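Phosphoribosylamine--glycine ligase (Thermotoga maritima, PDB 1VKZ) catalyses the ATP-dependent joining of glycine to 5-phosphoribosylamine, which yields glycinamide ribonucleotide on the de novo pathway to purines. Local coordinates at residues A101-E104 with V108-K111; R112-Y117 with L284-R289; I30-A35 with K51-N56; E294-V299 with V375-G380; K218-G223 with R336-A341. All coordinates share one frame; numbering follows the deposited sequence.

How the interactions relate
Interactions 2 and 4 are buried, 1 and 3 only partly so, and 5 lies at the surface. Interactions 1 and 2 share helix 107-116 and touch each other: Glu104 OE1 reaches Val288 N at 2.9 Å, a probable hydrogen bond. On the opposite side of the chain's centre, interactions 3 and 4 meet where helices 25-36 and 294-301 pack, through Ile30 with Thr295 and Trp32 with Val299. Interactions 4 and 5 reach the same six-stranded sheet, with centres about 17 Å apart. Chemistry follows place: a guanidinium over a ring in 1, a phenol among apolar groups in 2, a carboxylate at an indole edge in 3 and one over an imidazole face in 4, and leucine against a backbone carbonyl in 5.

Interaction 1: residues A101-E104 with V108-K111; sequences ARLE and VYAK
Arg102 and Tyr109 carry most of this contact, the guanidinium lying over one face of the phenol ring. The evidence is in the planes and heights: the two flat groups are inclined by 34°, and Tyr109 CG sits 3.8 Å above the centre of the Arg102 guanidinium. The approach is uneven, for Arg102 NH1 comes as close as 3.1 Å to Tyr109 CD1. A bend in the arginine chain at chi3 (80°) folds the charged end back over the ring. Nearer the backbone, Arg102 CB rests 3.7 Å from Tyr109 CD2.

Apolar packing supplies the second kind of contact. Leu103 CD2 meets the edge of the same ring, 3.7 Å from Tyr109 CE2.

The third kind sets backbone against side chain: Leu103 O lies 3.3 Å from Ala110 CB, a small side chain, consistent with the close approach of the backbones, and the CA atoms of Leu103 and Ala110 are 4.8 Å apart. Around them, Tyr109 N is hydrogen-bonded to Ser106 OG.

Such an intimate meeting is that of two successive helices, 98-105 and 107-116, packed against each other across a very short connection; here Leu103 of the first and Ala110 of the second both rest on Tyr286 of strand 280-287, so that the helix pair covers a strand of the ATP-grasp fold.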
# COMPACT_ATOMS: atom_id res chain seq x y z
N ALA A 101 6.55 12.45 5.47
CA ALA A 101 5.35 11.62 5.43
C ALA A 101 4.03 12.42 5.34
O ALA A 101 2.99 11.81 5.08
CB ALA A 101 5.32 10.67 6.63
N ARG A 102 4.08 13.74 5.56
CA ARG A 102 2.97 14.65 5.18
C ARG A 102 2.58 14.51 3.72
O ARG A 102 1.47 14.89 3.32
CB ARG A 102 3.36 16.10 5.34
CG ARG A 102 3.69 16.57 6.66
CD ARG A 102 3.85 18.07 6.66
NE ARG A 102 2.54 18.74 6.70
CZ ARG A 102 2.31 20.01 6.37
NH1 ARG A 102 3.30 20.79 5.94
NH2 ARG A 102 1.08 20.49 6.45
N LEU A 103 3.50 14.03 2.90
CA LEU A 103 3.20 13.75 1.53
C LEU A 103 2.05 12.76 1.44
O LEU A 103 1.23 12.88 0.52
CB LEU A 103 4.42 13.19 0.83
CG LEU A 103 5.53 14.15 0.50
CD1 LEU A 103 6.60 13.39 -0.25
CD2 LEU A 103 5.07 15.31 -0.35
N GLU A 104 1.99 11.77 2.36
CA GLU A 104 0.86 10.85 2.45
C GLU A 104 -0.18 11.38 3.41
O GLU A 104 -1.37 11.25 3.16
CB GLU A 104 1.25 9.41 2.84
CG GLU A 104 0.03 8.44 2.80
CD GLU A 104 0.28 6.97 3.24
OE1 GLU A 104 1.36 6.36 3.06
OE2 GLU A 104 -0.69 6.38 3.76
N VAL A 108 -3.65 17.76 1.05
CA VAL A 108 -3.49 19.15 0.68
C VAL A 108 -2.03 19.55 0.56
O VAL A 108 -1.65 20.18 -0.42
CB VAL A 108 -4.12 20.08 1.69
CG1 VAL A 108 -3.92 21.53 1.27
CG2 VAL A 108 -5.61 19.75 1.83
N TYR A 109 -1.23 19.22 1.58
CA TYR A 109 0.19 19.48 1.48
C TYR A 109 0.75 18.86 0.23
O TYR A 109 1.55 19.48 -0.46
CB TYR A 109 0.95 18.99 2.70
CG TYR A 109 2.47 19.08 2.56
CD1 TYR A 109 3.14 20.26 2.84
CD2 TYR A 109 3.21 17.99 2.14
CE1 TYR A 109 4.53 20.34 2.72
CE2 TYR A 109 4.58 18.07 2.01
CZ TYR A 109 5.23 19.24 2.31
OH TYR A 109 6.58 19.32 2.18
N ALA A 110 0.32 17.64 -0.10
CA ALA A 110 0.92 16.92 -1.22
C ALA A 110 0.70 17.69 -2.49
O ALA A 110 1.61 17.81 -3.31
CB ALA A 110 0.36 15.50 -1.32
N LYS A 111 -0.49 18.25 -2.63
CA LYS A 111 -0.84 19.02 -3.84
C LYS A 111 -0.07 20.30 -3.99
O LYS A 111 0.29 20.68 -5.10
CB LYS A 111 -2.32 19.36 -3.83
CG LYS A 111 -3.16 18.23 -4.27
CD LYS A 111 -2.80 17.80 -5.68
CE LYS A 111 -4.01 17.37 -6.50
NZ LYS A 111 -3.72 17.40 -7.98

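Interaction 2: residues R112-Y117 with L284-R289; sequences RFMKKY and LEYNVR
Tyr286 reaches out from strand 280-287, outermost in its four-stranded antiparallel sheet within this chain, and pushes its phenol end between Phe113 and Met114 of helix 107-116. The tight part lies at that end. Its hydroxyl oxygen meets the rim of the phenylalanine in the ring plane, with Tyr286 OH 3.9 Å from Phe113 CE2, and the two side chains cross at about a right angle. Met114, present as selenomethionine, runs past the tyrosine in the opposite direction. Met114 CG is 3.8 Å from Tyr286 CE2 and 3.7 Å from Tyr286 OH. Beyond a bend at chi3 (-100°), Met114 SE lies 4.8 Å from the ring centroid of Tyr286 and 43° off the normal, an oblique Met-aromatic contact. Phe113 is also covered on one face by Tyr117 CD2, 3.5 Å above the Phe113 ring plane.

The solvent side of the helix is looser. Arg112, Lys115 and Lys116 are exposed, and the last of these is salt-bridged to Glu262, which Tyr117 OH also binds. On the strand, Leu284 and Glu285 point away from the helix and together face Gly273 in a classic beta bulge. Glu285 pairs with Lys107; it and Asn287 are predicted magnesium ligands.

The chemistry is that of a phenol set in apolar surroundings. Toward helix 107-116 the tyrosine offers van der Waals and Met-aromatic contact, while its buried polar end is satisfied by a hydrogen bond between Tyr286 OH and Thr255 OG1, a partner that belongs to helix 242-261.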
# COMPACT_ATOMS: atom_id res chain seq x y z
N ARG A 112 0.17 20.99 -2.88
CA ARG A 112 0.91 22.24 -2.93
C ARG A 112 2.37 21.98 -3.23
O ARG A 112 3.03 22.73 -3.94
CB ARG A 112 0.69 23.01 -1.66
CG ARG A 112 -0.63 23.76 -1.72
CD ARG A 112 -1.26 24.03 -0.41
NE ARG A 112 -2.53 24.74 -0.53
CZ ARG A 112 -3.21 25.19 0.51
NH1 ARG A 112 -2.78 24.97 1.75
NH2 ARG A 112 -4.34 25.86 0.32
N PHE A 113 2.85 20.89 -2.68
CA PHE A 113 4.18 20.40 -2.93
C PHE A 113 4.38 20.18 -4.42
O PHE A 113 5.29 20.72 -5.04
CB PHE A 113 4.35 19.09 -2.16
CG PHE A 113 5.65 18.41 -2.40
CD1 PHE A 113 6.79 18.85 -1.77
CD2 PHE A 113 5.75 17.36 -3.27
CE1 PHE A 113 7.99 18.22 -2.00
CE2 PHE A 113 6.96 16.74 -3.52
CZ PHE A 113 8.07 17.17 -2.88
N MSE A 114 3.49 19.39 -5.02
CA MSE A 114 3.60 19.08 -6.42
C MSE A 114 3.51 20.34 -7.36
O MSE A 114 4.21 20.45 -8.38
CB MSE A 114 2.52 18.08 -6.76
CG MSE A 114 2.70 16.76 -6.09
SE MSE A 114 1.36 15.48 -6.72
CE MSE A 114 -0.01 15.48 -5.29
N LYS A 115 2.61 21.27 -7.03
CA LYS A 115 2.52 22.51 -7.79
C LYS A 115 3.88 23.22 -7.71
O LYS A 115 4.43 23.61 -8.72
CB LYS A 115 1.41 23.40 -7.23
CG LYS A 115 0.90 24.48 -8.22
CD LYS A 115 0.34 25.72 -7.50
CE LYS A 115 -0.94 25.42 -6.71
NZ LYS A 115 -1.32 26.50 -5.72
N LYS A 116 4.43 23.33 -6.51
CA LYS A 116 5.74 23.95 -6.26
C LYS A 116 6.87 23.31 -7.08
O LYS A 116 7.61 23.98 -7.79
CB LYS A 116 6.07 23.84 -4.77
CG LYS A 116 6.85 25.02 -4.19
CD LYS A 116 7.24 24.74 -2.75
CE LYS A 116 8.14 25.82 -2.23
NZ LYS A 116 8.95 25.35 -1.07
N TYR A 117 7.00 22.00 -7.00
CA TYR A 117 8.11 21.35 -7.65
C TYR A 117 7.81 20.84 -9.08
O TYR A 117 8.56 20.05 -9.64
CB TYR A 117 8.64 20.28 -6.68
CG TYR A 117 9.24 20.91 -5.44
CD1 TYR A 117 10.46 21.58 -5.51
CD2 TYR A 117 8.58 20.89 -4.22
CE1 TYR A 117 11.02 22.20 -4.39
CE2 TYR A 117 9.13 21.51 -3.08
CZ TYR A 117 10.36 22.16 -3.18
OH TYR A 117 10.94 22.77 -2.10
N LEU A 284 -1.83 10.78 -8.45
CA LEU A 284 -3.09 10.83 -7.72
C LEU A 284 -2.88 10.95 -6.24
O LEU A 284 -3.73 11.51 -5.56
CB LEU A 284 -3.90 9.56 -7.96
CG LEU A 284 -4.31 9.37 -9.42
CD1 LEU A 284 -5.19 8.14 -9.52
CD2 LEU A 284 -5.02 10.61 -9.90
N GLU A 285 -1.76 10.41 -5.76
CA GLU A 285 -1.42 10.44 -4.36
C GLU A 285 -0.08 9.80 -4.13
O GLU A 285 0.40 9.02 -4.94
CB GLU A 285 -2.47 9.75 -3.48
CG GLU A 285 -2.47 8.26 -3.60
CD GLU A 285 -3.62 7.59 -2.88
OE1 GLU A 285 -4.63 8.26 -2.50
OE2 GLU A 285 -3.50 6.36 -2.71
N TYR A 286 0.51 10.16 -3.02
CA TYR A 286 1.76 9.60 -2.51
C TYR A 286 1.41 8.70 -1.32
O TYR A 286 0.58 9.05 -0.48
CB TYR A 286 2.63 10.74 -2.00
CG TYR A 286 3.30 11.62 -3.03
CD1 TYR A 286 4.10 11.08 -4.02
CD2 TYR A 286 3.17 13.00 -2.98
CE1 TYR A 286 4.71 11.89 -4.96
CE2 TYR A 286 3.79 13.81 -3.89
CZ TYR A 286 4.55 13.25 -4.87
OH TYR A 286 5.18 14.06 -5.75
N ASN A 287 2.02 7.53 -1.26
CA ASN A 287 2.07 6.76 -0.03
C ASN A 287 3.54 6.53 0.30
O ASN A 287 4.38 6.49 -0.58
CB ASN A 287 1.30 5.44 -0.18
CG ASN A 287 -0.21 5.67 -0.37
OD1 ASN A 287 -0.71 6.82 -0.37
ND2 ASN A 287 -0.95 4.57 -0.52
N VAL A 288 3.83 6.47 1.58
CA VAL A 288 5.24 6.39 2.04
C VAL A 288 5.55 5.01 2.55
O VAL A 288 6.31 4.86 3.49
CB VAL A 288 5.56 7.43 3.12
CG1 VAL A 288 5.49 8.85 2.50
CG2 VAL A 288 4.63 7.29 4.30
N ARG A 289 4.95 4.02 1.94
CA ARG A 289 5.27 2.66 2.20
C ARG A 289 4.71 1.85 1.02
O ARG A 289 4.02 2.39 0.17
CB ARG A 289 4.68 2.22 3.53
CG ARG A 289 3.27 2.72 3.79
CD ARG A 289 2.22 2.21 2.83
NE ARG A 289 0.89 2.76 3.09
CZ ARG A 289 -0.22 2.41 2.43
NH1 ARG A 289 -0.18 1.50 1.46
NH2 ARG A 289 -1.38 2.98 2.75

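Interaction 3: residues I30-A35 with K51-N56; sequences IGWAFA and KRDGTN
Asp53 faces helix 25-36 from the loop ahead of strand 55-56, and meets Trp32 and Ala35 there. Oxygen-to-ring-edge contact comes first: Asp53 OD2 lies at the edge of the indole, in its plane, 3.7 Å from Trp32 CD1. The side chains run side by side in the same direction, with carboxylate and ring planes 75° apart. Trp32 reaches this position with CG anti to its N (chi1 167°), and its ring also makes an edge-to-face contact with Phe357. Asp53 OD2 is in addition hydrogen-bonded to His28 NE2.

Close packing of small groups is the second kind. Ala35 CB is 3.3 Å from Asp53 O and 4.0 Å from Asp53 CB, so the helix presents a methyl to both backbone and side chain of the loop. Gly31 O is more distant, 4.3 Å from Asp53 CB.

The helix connects parallel strands 17-22 and 40-43, a beta-alpha-beta crossover of the Rossmann-like N domain. With an alanine here in place of Asp53, His28 would probably be left without its acceptor and the indole edge without its polar neighbour.

Chemically, the aspartate serves two neighbours with one oxygen, the imidazole of His28 and the weakly polar CH edge of Trp32.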
# COMPACT_ATOMS: atom_id res chain seq x y z
N ILE A 30 7.47 -9.24 3.69
CA ILE A 30 8.76 -8.60 3.91
C ILE A 30 9.64 -9.42 4.87
O ILE A 30 10.79 -9.72 4.57
CB ILE A 30 8.58 -7.18 4.38
CG1 ILE A 30 7.98 -6.34 3.26
CG2 ILE A 30 9.91 -6.61 4.75
CD1 ILE A 30 7.49 -4.99 3.69
N GLY A 31 9.06 -9.88 5.96
CA GLY A 31 9.78 -10.76 6.87
C GLY A 31 10.12 -12.10 6.28
O GLY A 31 11.05 -12.73 6.68
N TRP A 32 9.31 -12.57 5.35
CA TRP A 32 9.53 -13.89 4.76
C TRP A 32 10.82 -13.84 3.93
O TRP A 32 11.68 -14.67 4.10
CB TRP A 32 8.29 -14.30 3.95
CG TRP A 32 8.50 -15.48 3.06
CD1 TRP A 32 8.44 -16.79 3.41
CD2 TRP A 32 8.80 -15.45 1.66
NE1 TRP A 32 8.68 -17.58 2.31
CE2 TRP A 32 8.91 -16.79 1.22
CE3 TRP A 32 8.96 -14.42 0.72
CZ2 TRP A 32 9.19 -17.13 -0.11
CZ3 TRP A 32 9.26 -14.77 -0.61
CH2 TRP A 32 9.35 -16.11 -1.00
N ALA A 33 10.94 -12.82 3.08
CA ALA A 33 12.12 -12.58 2.26
C ALA A 33 13.43 -12.46 3.05
O ALA A 33 14.46 -13.05 2.71
CB ALA A 33 11.94 -11.34 1.45
N PHE A 34 13.39 -11.67 4.11
CA PHE A 34 14.57 -11.51 4.94
C PHE A 34 15.01 -12.81 5.60
O PHE A 34 16.19 -13.13 5.67
CB PHE A 34 14.34 -10.43 6.01
CG PHE A 34 14.59 -9.07 5.50
CD1 PHE A 34 15.88 -8.62 5.36
CD2 PHE A 34 13.57 -8.30 5.03
CE1 PHE A 34 16.14 -7.38 4.84
CE2 PHE A 34 13.83 -7.04 4.50
CZ PHE A 34 15.13 -6.58 4.43
N ALA A 35 14.03 -13.56 6.09
CA ALA A 35 14.30 -14.79 6.79
C ALA A 35 14.84 -15.81 5.80
O ALA A 35 15.67 -16.66 6.17
CB ALA A 35 13.01 -15.30 7.47
N LYS A 51 4.98 -16.33 12.83
CA LYS A 51 5.78 -17.27 13.63
C LYS A 51 6.61 -18.24 12.77
O LYS A 51 7.61 -18.76 13.24
CB LYS A 51 4.89 -18.04 14.61
CG LYS A 51 4.33 -17.17 15.75
CD LYS A 51 3.76 -18.01 16.90
CE LYS A 51 3.05 -17.16 17.98
NZ LYS A 51 3.92 -16.09 18.58
N ARG A 52 6.22 -18.47 11.51
CA ARG A 52 6.97 -19.37 10.61
C ARG A 52 8.33 -18.86 10.26
O ARG A 52 9.24 -19.62 9.99
CB ARG A 52 6.25 -19.55 9.29
CG ARG A 52 4.89 -20.14 9.35
CD ARG A 52 4.20 -20.12 8.02
NE ARG A 52 3.09 -21.05 8.04
CZ ARG A 52 2.61 -21.69 6.99
NH1 ARG A 52 3.13 -21.51 5.78
NH2 ARG A 52 1.59 -22.52 7.15
N ASP A 53 8.45 -17.54 10.21
CA ASP A 53 9.63 -16.91 9.65
C ASP A 53 10.33 -15.99 10.64
O ASP A 53 11.37 -15.48 10.33
CB ASP A 53 9.21 -16.22 8.37
CG ASP A 53 8.54 -17.19 7.41
OD1 ASP A 53 9.17 -18.25 7.18
OD2 ASP A 53 7.39 -17.06 6.93
N GLY A 54 9.79 -15.83 11.84
CA GLY A 54 10.46 -15.04 12.87
C GLY A 54 9.71 -15.09 14.19
O GLY A 54 8.83 -15.91 14.36
N THR A 55 10.08 -14.24 15.13
CA THR A 55 9.43 -14.19 16.43
C THR A 55 8.59 -12.93 16.54
O THR A 55 9.08 -11.84 16.27
CB THR A 55 10.49 -14.18 17.57
OG1 THR A 55 11.74 -13.76 17.03
CG2 THR A 55 10.78 -15.59 18.11
N ASN A 56 7.34 -13.11 16.96
CA ASN A 56 6.43 -12.01 17.19
C ASN A 56 6.58 -11.38 18.60
O ASN A 56 6.67 -12.09 19.58
CB ASN A 56 4.99 -12.51 17.03
CG ASN A 56 4.66 -12.90 15.61
OD1 ASN A 56 5.42 -12.63 14.69
ND2 ASN A 56 3.49 -13.53 15.42

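Interaction 4: residues E294-V299 with V375-G380; sequences ETEVIV and VLHCMG
A bend at chi2 (85°) turns the carboxylate of Glu296 toward His377, whose own CG stands anti to the carbonyl carbon (chi1 -57°) and carries the imidazole up to meet it. This is a helix-on-sheet contact: helix 294-301 packs on strand 374-382 of the six-stranded antiparallel sheet that belongs largely to the C-terminal domain. The closest CA atoms, those of Glu296 and His377, are 7.8 Å apart, a separation that only side chains bridge.

The closest approach of the two groups in the model is shorter than is credible, so the exact height of the carboxylate oxygen is doubtful. What can be said is that Glu296 OE2 stands over one face of the imidazole, without the geometry of a hydrogen bond to either ring nitrogen, and that the two planes are inclined by 40°. His377 ND1 has its hydrogen bond with Asp330 OD2 of the neighbouring strand 327-334 instead. Glu296 OE2 also lies close to Asp292 OD1, a like-charge pair.

Three acidic side chains thus gather round one buried histidine. With Asp330 bonded to the ring and Asp292 nearby, they would probably favour a protonated imidazole.

Beside this polar cluster the packing is simpler. Met379, a selenomethionine two residues along the same strand, bends at chi2 and chi3 to lay its selenium against the root of the glutamate, with Met379 SE 3.8 Å from Glu296 CB.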
# COMPACT_ATOMS: atom_id res chain seq x y z
N GLU A 294 0.25 -5.52 -2.97
CA GLU A 294 1.32 -5.44 -3.99
C GLU A 294 2.66 -6.00 -3.49
O GLU A 294 3.41 -6.58 -4.24
CB GLU A 294 1.55 -4.01 -4.47
CG GLU A 294 0.43 -3.44 -5.32
CD GLU A 294 -0.46 -2.50 -4.56
OE1 GLU A 294 -0.78 -2.83 -3.40
OE2 GLU A 294 -0.84 -1.46 -5.12
N THR A 295 2.97 -5.76 -2.23
CA THR A 295 4.23 -6.22 -1.65
C THR A 295 4.40 -7.73 -1.74
O THR A 295 5.47 -8.22 -2.11
CB THR A 295 4.33 -5.78 -0.15
OG1 THR A 295 4.41 -4.35 -0.03
CG2 THR A 295 5.62 -6.32 0.51
N GLU A 296 3.34 -8.46 -1.39
CA GLU A 296 3.30 -9.93 -1.51
C GLU A 296 3.79 -10.34 -2.89
O GLU A 296 4.62 -11.21 -3.03
CB GLU A 296 1.86 -10.45 -1.29
CG GLU A 296 1.37 -10.40 0.14
CD GLU A 296 0.76 -9.08 0.60
OE1 GLU A 296 1.18 -7.97 0.19
OE2 GLU A 296 -0.14 -9.17 1.45
N VAL A 297 3.28 -9.68 -3.93
CA VAL A 297 3.62 -10.05 -5.29
C VAL A 297 5.06 -9.68 -5.64
O VAL A 297 5.78 -10.48 -6.19
CB VAL A 297 2.63 -9.44 -6.30
CG1 VAL A 297 3.03 -9.78 -7.71
CG2 VAL A 297 1.28 -10.00 -6.05
N ILE A 298 5.43 -8.45 -5.34
CA ILE A 298 6.75 -7.92 -5.63
C ILE A 298 7.79 -8.80 -4.97
O ILE A 298 8.72 -9.25 -5.59
CB ILE A 298 6.87 -6.45 -5.14
CG1 ILE A 298 5.99 -5.52 -6.00
CG2 ILE A 298 8.33 -5.98 -5.18
CD1 ILE A 298 5.62 -4.09 -5.33
N VAL A 299 7.61 -9.05 -3.69
CA VAL A 299 8.52 -9.90 -2.91
C VAL A 299 8.64 -11.32 -3.49
O VAL A 299 9.72 -11.88 -3.56
CB VAL A 299 8.04 -9.96 -1.44
CG1 VAL A 299 8.78 -10.98 -0.64
CG2 VAL A 299 8.20 -8.57 -0.78
N VAL A 375 -7.65 -12.22 5.43
CA VAL A 375 -7.19 -13.32 6.27
C VAL A 375 -5.88 -13.82 5.71
O VAL A 375 -4.82 -13.75 6.38
CB VAL A 375 -8.28 -14.44 6.33
CG1 VAL A 375 -7.95 -15.53 7.37
CG2 VAL A 375 -9.60 -13.81 6.68
N LEU A 376 -5.94 -14.31 4.48
CA LEU A 376 -4.78 -14.94 3.85
C LEU A 376 -4.52 -14.40 2.45
O LEU A 376 -5.44 -14.06 1.71
CB LEU A 376 -4.98 -16.46 3.73
CG LEU A 376 -5.24 -17.17 5.05
CD1 LEU A 376 -6.02 -18.45 4.86
CD2 LEU A 376 -3.93 -17.46 5.76
N HIS A 377 -3.25 -14.46 2.08
CA HIS A 377 -2.81 -14.25 0.74
C HIS A 377 -2.31 -15.59 0.22
O HIS A 377 -1.34 -16.12 0.71
CB HIS A 377 -1.74 -13.19 0.77
CG HIS A 377 -2.23 -11.92 1.39
ND1 HIS A 377 -2.49 -10.79 0.65
CD2 HIS A 377 -2.58 -11.64 2.66
CE1 HIS A 377 -2.94 -9.85 1.46
NE2 HIS A 377 -3.00 -10.33 2.68
N CYS A 378 -3.02 -16.14 -0.78
CA CYS A 378 -2.58 -17.34 -1.48
C CYS A 378 -1.75 -17.02 -2.74
O CYS A 378 -2.22 -16.35 -3.66
CB CYS A 378 -3.77 -18.18 -1.84
SG CYS A 378 -4.56 -18.89 -0.38
N MSE A 379 -0.50 -17.45 -2.74
CA MSE A 379 0.42 -17.10 -3.83
C MSE A 379 0.51 -18.25 -4.83
O MSE A 379 0.58 -19.41 -4.45
CB MSE A 379 1.84 -16.76 -3.32
CG MSE A 379 1.91 -15.76 -2.15
SE MSE A 379 1.16 -13.99 -2.57
CE MSE A 379 -0.39 -14.21 -1.91
N GLY A 380 0.51 -17.88 -6.11
CA GLY A 380 0.83 -18.76 -7.18
C GLY A 380 2.03 -18.18 -7.88
O GLY A 380 2.18 -16.98 -7.92

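Interaction 5: residues K218-G223 with R336-A341; sequences KRLMDG and RGYPDA
Leu220 points its forked end at Tyr338 and Pro339, an aromatic-proline pair joined by a cis peptide bond. The pair lies in the loop that leaves strand 327-334, and the leucine sits at a corner just beyond strand 215-219, both strands of the same antiparallel sheet. The contact therefore links two surface turns at one end of that sheet.

Leucine and tyrosine cross at a slant. Each extends its side chain with CG anti to the N, and Leu220 chi1 of -179° holds both methyls toward the neighbouring loop. Both methyls face the tyrosine carbonyl oxygen: Leu220 CD1 is 3.2 Å from Tyr338 O and Leu220 CD2 3.5 Å from the same oxygen. On the ring itself, Leu220 CD1 comes within 3.9 Å of Tyr338 CD2. The cis bond curls the proline back over the phenol, with Pro339 CB 3.9 Å above the Tyr338 ring plane, near its rim.

A serine in place of Leu220 would probably open a gap beside Tyr338 O and leave the tyrosine ring without its aliphatic neighbour from this turn. Tyr338 has a further tie through its hydroxyl, which is hydrogen-bonded to Gly230 N. The second methyl makes the more distant touch: Leu220 CD2 stands 4.4 Å from Pro339 CD.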
# COMPACT_ATOMS: atom_id res chain seq x y z
N LYS A 218 -8.95 -3.63 -6.50
CA LYS A 218 -9.48 -2.85 -5.37
C LYS A 218 -10.90 -3.21 -4.94
O LYS A 218 -11.21 -3.16 -3.77
CB LYS A 218 -9.42 -1.36 -5.71
CG LYS A 218 -8.05 -0.69 -5.41
CD LYS A 218 -7.95 -0.24 -3.94
CE LYS A 218 -9.00 0.88 -3.56
NZ LYS A 218 -8.94 2.15 -4.38
N ARG A 219 -11.76 -3.54 -5.89
CA ARG A 219 -13.14 -3.87 -5.59
C ARG A 219 -13.27 -5.26 -5.01
O ARG A 219 -12.46 -6.11 -5.27
CB ARG A 219 -14.02 -3.77 -6.85
CG ARG A 219 -14.21 -2.36 -7.36
CD ARG A 219 -15.12 -1.54 -6.51
NE ARG A 219 -15.32 -0.20 -7.04
CZ ARG A 219 -16.01 0.76 -6.43
NH1 ARG A 219 -16.59 0.54 -5.25
NH2 ARG A 219 -16.12 1.95 -7.01
N LEU A 220 -14.31 -5.48 -4.22
CA LEU A 220 -14.51 -6.73 -3.50
C LEU A 220 -14.91 -7.88 -4.42
O LEU A 220 -14.64 -9.04 -4.13
CB LEU A 220 -15.61 -6.51 -2.48
CG LEU A 220 -16.03 -7.65 -1.54
CD1 LEU A 220 -14.94 -7.94 -0.50
CD2 LEU A 220 -17.34 -7.25 -0.90
N MSE A 221 -15.59 -7.55 -5.51
CA MSE A 221 -16.27 -8.54 -6.32
C MSE A 221 -15.86 -8.52 -7.77
O MSE A 221 -15.38 -7.52 -8.29
CB MSE A 221 -17.77 -8.32 -6.23
CG MSE A 221 -18.28 -8.08 -4.83
SE MSE A 221 -20.19 -8.12 -4.84
CE MSE A 221 -20.52 -8.37 -2.86
N ASP A 222 -16.12 -9.66 -8.41
CA ASP A 222 -15.64 -9.95 -9.75
C ASP A 222 -16.29 -8.98 -10.70
O ASP A 222 -17.41 -8.56 -10.46
CB ASP A 222 -15.98 -11.39 -10.15
CG ASP A 222 -15.31 -12.42 -9.25
OD1 ASP A 222 -15.47 -12.37 -8.02
OD2 ASP A 222 -14.60 -13.34 -9.71
N GLY A 223 -15.58 -8.63 -11.75
CA GLY A 223 -16.05 -7.61 -12.67
C GLY A 223 -16.04 -6.26 -11.97
O GLY A 223 -16.88 -5.40 -12.25
N ARG A 336 -16.15 -13.14 5.39
CA ARG A 336 -17.49 -12.66 5.14
C ARG A 336 -17.72 -11.38 5.92
O ARG A 336 -17.42 -11.30 7.12
CB ARG A 336 -18.52 -13.70 5.57
CG ARG A 336 -19.95 -13.19 5.44
CD ARG A 336 -21.00 -14.16 5.86
NE ARG A 336 -21.00 -15.33 4.99
CZ ARG A 336 -20.64 -16.56 5.34
NH1 ARG A 336 -20.21 -16.85 6.57
NH2 ARG A 336 -20.71 -17.53 4.43
N GLY A 337 -18.26 -10.37 5.24
CA GLY A 337 -18.47 -9.05 5.84
C GLY A 337 -17.45 -7.98 5.45
O GLY A 337 -17.73 -6.78 5.60
N TYR A 338 -16.29 -8.41 4.96
CA TYR A 338 -15.24 -7.50 4.54
C TYR A 338 -15.69 -6.67 3.35
O TYR A 338 -16.17 -7.26 2.40
CB TYR A 338 -13.99 -8.32 4.12
CG TYR A 338 -12.82 -7.45 3.68
CD1 TYR A 338 -12.14 -6.67 4.61
CD2 TYR A 338 -12.38 -7.43 2.36
CE1 TYR A 338 -11.07 -5.87 4.24
CE2 TYR A 338 -11.30 -6.63 1.98
CZ TYR A 338 -10.65 -5.83 2.93
OH TYR A 338 -9.58 -5.01 2.59
N PRO A 339 -15.50 -5.34 3.34
CA PRO A 339 -14.77 -4.58 4.36
C PRO A 339 -15.55 -3.95 5.51
O PRO A 339 -14.96 -3.68 6.56
CB PRO A 339 -14.12 -3.46 3.53
CG PRO A 339 -14.81 -3.48 2.19
CD PRO A 339 -15.94 -4.45 2.26
N ASP A 340 -16.84 -3.70 5.35
CA ASP A 340 -17.55 -2.86 6.30
C ASP A 340 -17.71 -3.48 7.70
O ASP A 340 -17.97 -2.76 8.67
CB ASP A 340 -18.92 -2.46 5.73
CG ASP A 340 -18.80 -1.55 4.50
OD1 ASP A 340 -17.68 -1.43 3.92
OD2 ASP A 340 -19.79 -0.91 4.06
N ALA A 341 -17.53 -4.79 7.81
CA ALA A 341 -17.83 -5.51 9.05
C ALA A 341 -17.40 -6.96 8.94
O ALA A 341 -18.26 -7.83 8.84
CB ALA A 341 -19.34 -5.43 9.33